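Glutathione S-transferase (Burkholderia xenovorans, PDB 2DSA) binds glutathione and probably acts as a glutathione transferase, a bacterial enzyme that reductively dechlorinates metabolites of polychlorinated biphenyls. Local coordinates at residues E45-G50 / T62-P67. Residues are numbered along the deposited sequence; the frame is centred on the assembly and turned at random.
Sequences EVNPAG and TLTEGP. With GSH (glutathione), chain E.
The backbones of Asn47 and Thr64 pass with their CA atoms 7.3 Å apart, where the loop 45-50 runs beside strand 62-64, an edge strand of the sheet in the thioredoxin-fold domain of this glutathione transferase. No direct hydrogen bond joins the two segments; one methyl group and one water do the work. CG2 of Thr64 lies over one flat face of the Asn47 amide, almost directly above CG at 3.5 Å. CG anti to the backbone N (chi1 -178°) carries the amide out until it lies beneath this methyl. Both ends of the amide are bonded: ND2 to the carbonyl O of Tyr51, while OD1 accepts from the backbone N of Ala49 at 3.1 Å, closing an Asx turn. That N-H comes from the face opposite the methyl, 65° out of the carbonyl plane. Asn47 to Gly50 form a type I turn, with Gly50 N bonded to Asn47 O.

Further back along the strand, a water joins Val46 O, to which it donates at 2.8 Å, with Thr62 OG1 at 2.6 Å; both residues' side chains also touch Cys54 on the adjacent strand. Past Thr64 the chain reaches the glutathione site. Glu65, at the N-cap position of helix 66-76, has OE1 bonded to Tyr51 OH, so Tyr51 is tied to both segments; its OE2 meets Asn99 ND2 of the second subunit and accepts from glutathione N1 at 2.8 Å. Beside it, Gly66 N donates to glutathione O12 at 3.2 Å, with an N-H...O angle of 161°.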
loop_
_atom_site.group_PDB
_atom_site.type_symbol
_atom_site.label_atom_id
_atom_site.label_comp_id
_atom_site.label_asym_id
_atom_site.label_seq_id
_atom_site.Cartn_x
_atom_site.Cartn_y
_atom_site.Cartn_z
ATOM N N GLU A 45 1.285 11.341 -19.569
ATOM C CA GLU A 45 2.371 10.718 -20.340
ATOM C C GLU A 45 3.418 10.140 -19.407
ATOM O O GLU A 45 4.146 9.219 -19.790
ATOM C CB GLU A 45 3.057 11.735 -21.266
ATOM C CG GLU A 45 2.200 12.173 -22.471
ATOM C CD GLU A 45 2.838 13.308 -23.277
ATOM O OE1 GLU A 45 2.096 14.042 -23.984
ATOM O OE2 GLU A 45 4.078 13.476 -23.191
ATOM N N VAL A 46 3.497 10.699 -18.193
ATOM C CA VAL A 46 4.499 10.318 -17.191
ATOM C C VAL A 46 3.902 9.265 -16.233
ATOM O O VAL A 46 4.446 8.170 -16.099
ATOM C CB VAL A 46 5.032 11.553 -16.419
ATOM C CG1 VAL A 46 5.983 11.127 -15.314
ATOM C CG2 VAL A 46 5.759 12.578 -17.382
ATOM N N ASN A 47 2.788 9.604 -15.578
ATOM C CA ASN A 47 2.020 8.624 -14.795
ATOM C C ASN A 47 0.631 8.436 -15.392
ATOM O O ASN A 47 -0.196 9.339 -15.319
ATOM C CB ASN A 47 1.920 9.014 -13.310
ATOM C CG ASN A 47 1.169 7.973 -12.468
ATOM O OD1 ASN A 47 0.826 6.895 -12.940
ATOM N ND2 ASN A 47 0.913 8.310 -11.217
ATOM N N PRO A 48 0.383 7.254 -15.985
ATOM C CA PRO A 48 -0.894 6.906 -16.623
ATOM C C PRO A 48 -2.104 7.082 -15.699
ATOM O O PRO A 48 -3.198 7.361 -16.196
ATOM C CB PRO A 48 -0.725 5.428 -16.985
ATOM C CG PRO A 48 0.750 5.200 -17.035
ATOM C CD PRO A 48 1.360 6.150 -16.054
ATOM N N ALA A 49 -1.901 6.931 -14.383
ATOM C CA ALA A 49 -2.976 7.099 -13.379
ATOM C C ALA A 49 -3.242 8.559 -13.021
ATOM O O ALA A 49 -4.298 8.886 -12.458
ATOM C CB ALA A 49 -2.681 6.288 -12.114
ATOM N N GLY A 50 -2.279 9.433 -13.332
ATOM C CA GLY A 50 -2.494 10.869 -13.241
ATOM C C GLY A 50 -2.157 11.498 -11.912
ATOM O O GLY A 50 -2.345 12.692 -11.737
ATOM N N THR A 62 10.760 5.197 -14.734
ATOM C CA THR A 62 9.884 5.812 -13.731
ATOM C C THR A 62 9.445 4.837 -12.647
ATOM O O THR A 62 9.382 3.628 -12.861
ATOM C CB THR A 62 8.662 6.548 -14.337
ATOM O OG1 THR A 62 7.848 5.635 -15.084
ATOM C CG2 THR A 62 9.127 7.704 -15.218
ATOM N N LEU A 63 9.142 5.403 -11.488
ATOM C CA LEU A 63 8.585 4.660 -10.394
ATOM C C LEU A 63 7.416 5.467 -9.856
ATOM O O LEU A 63 7.533 6.664 -9.660
ATOM C CB LEU A 63 9.672 4.482 -9.335
ATOM C CG LEU A 63 9.785 3.317 -8.373
ATOM C CD1 LEU A 63 9.389 1.989 -9.029
ATOM C CD2 LEU A 63 11.261 3.304 -7.859
ATOM N N THR A 64 6.273 4.818 -9.695
ATOM C CA THR A 64 5.142 5.401 -8.974
ATOM C C THR A 64 4.891 4.671 -7.627
ATOM O O THR A 64 5.555 3.677 -7.307
ATOM C CB THR A 64 3.856 5.417 -9.838
ATOM O OG1 THR A 64 3.658 4.135 -10.430
ATOM C CG2 THR A 64 3.957 6.457 -10.964
ATOM N N GLU A 65 3.923 5.192 -6.869
ATOM C CA GLU A 65 3.525 4.730 -5.524
ATOM C C GLU A 65 4.523 5.142 -4.461
ATOM O O GLU A 65 5.664 4.662 -4.450
ATOM C CB GLU A 65 3.235 3.221 -5.468
ATOM C CG GLU A 65 2.323 2.713 -6.576
ATOM C CD GLU A 65 0.879 3.222 -6.458
ATOM O OE1 GLU A 65 0.275 3.512 -7.512
ATOM O OE2 GLU A 65 0.368 3.340 -5.317
ATOM N N GLY A 66 4.080 6.027 -3.564
ATOM C CA GLY A 66 4.916 6.491 -2.475
ATOM C C GLY A 66 5.786 5.448 -1.798
ATOM O O GLY A 66 7.007 5.646 -1.686
ATOM N N PRO A 67 5.175 4.346 -1.284
ATOM C CA PRO A 67 5.965 3.288 -0.639
ATOM C C PRO A 67 7.099 2.661 -1.469
ATOM O O PRO A 67 8.138 2.330 -0.908
ATOM C CB PRO A 67 4.892 2.256 -0.248
ATOM C CG PRO A 67 3.686 3.124 0.044
ATOM C CD PRO A 67 3.726 4.072 -1.153
HETATM N N1 GSH E . -1.710 5.082 -4.729
HETATM C CA1 GSH E . -1.056 6.388 -4.881
HETATM C C1 GSH E . 0.225 6.441 -4.094
HETATM O O11 GSH E . 0.297 5.886 -2.971
HETATM O O12 GSH E . 1.226 7.061 -4.540
HETATM C CB1 GSH E . -1.922 7.552 -4.410
HETATM C CG1 GSH E . -1.270 8.894 -4.780
HETATM C CD1 GSH E . -2.256 10.012 -4.583
HETATM O OE1 GSH E . -3.507 9.675 -4.078
HETATM N N2 GSH E . -1.884 11.257 -4.892
HETATM C CA2 GSH E . -2.744 12.427 -4.799
HETATM C C2 GSH E . -3.033 13.014 -6.143
HETATM O O2 GSH E . -2.005 13.227 -7.057
HETATM C CB2 GSH E . -2.120 13.524 -3.936
HETATM S SG2 GSH E . -1.907 12.945 -2.242
HETATM N N3 GSH E . -4.286 13.321 -6.416
HETATM C CA3 GSH E . -5.095 12.475 -7.281
HETATM C C3 GSH E . -5.414 13.266 -8.505
HETATM O O31 GSH E . -4.839 14.370 -8.641
HETATM O O32 GSH E . -6.221 12.846 -9.365
HETATM O O HOH W 1 5.308 5.946 -14.606
#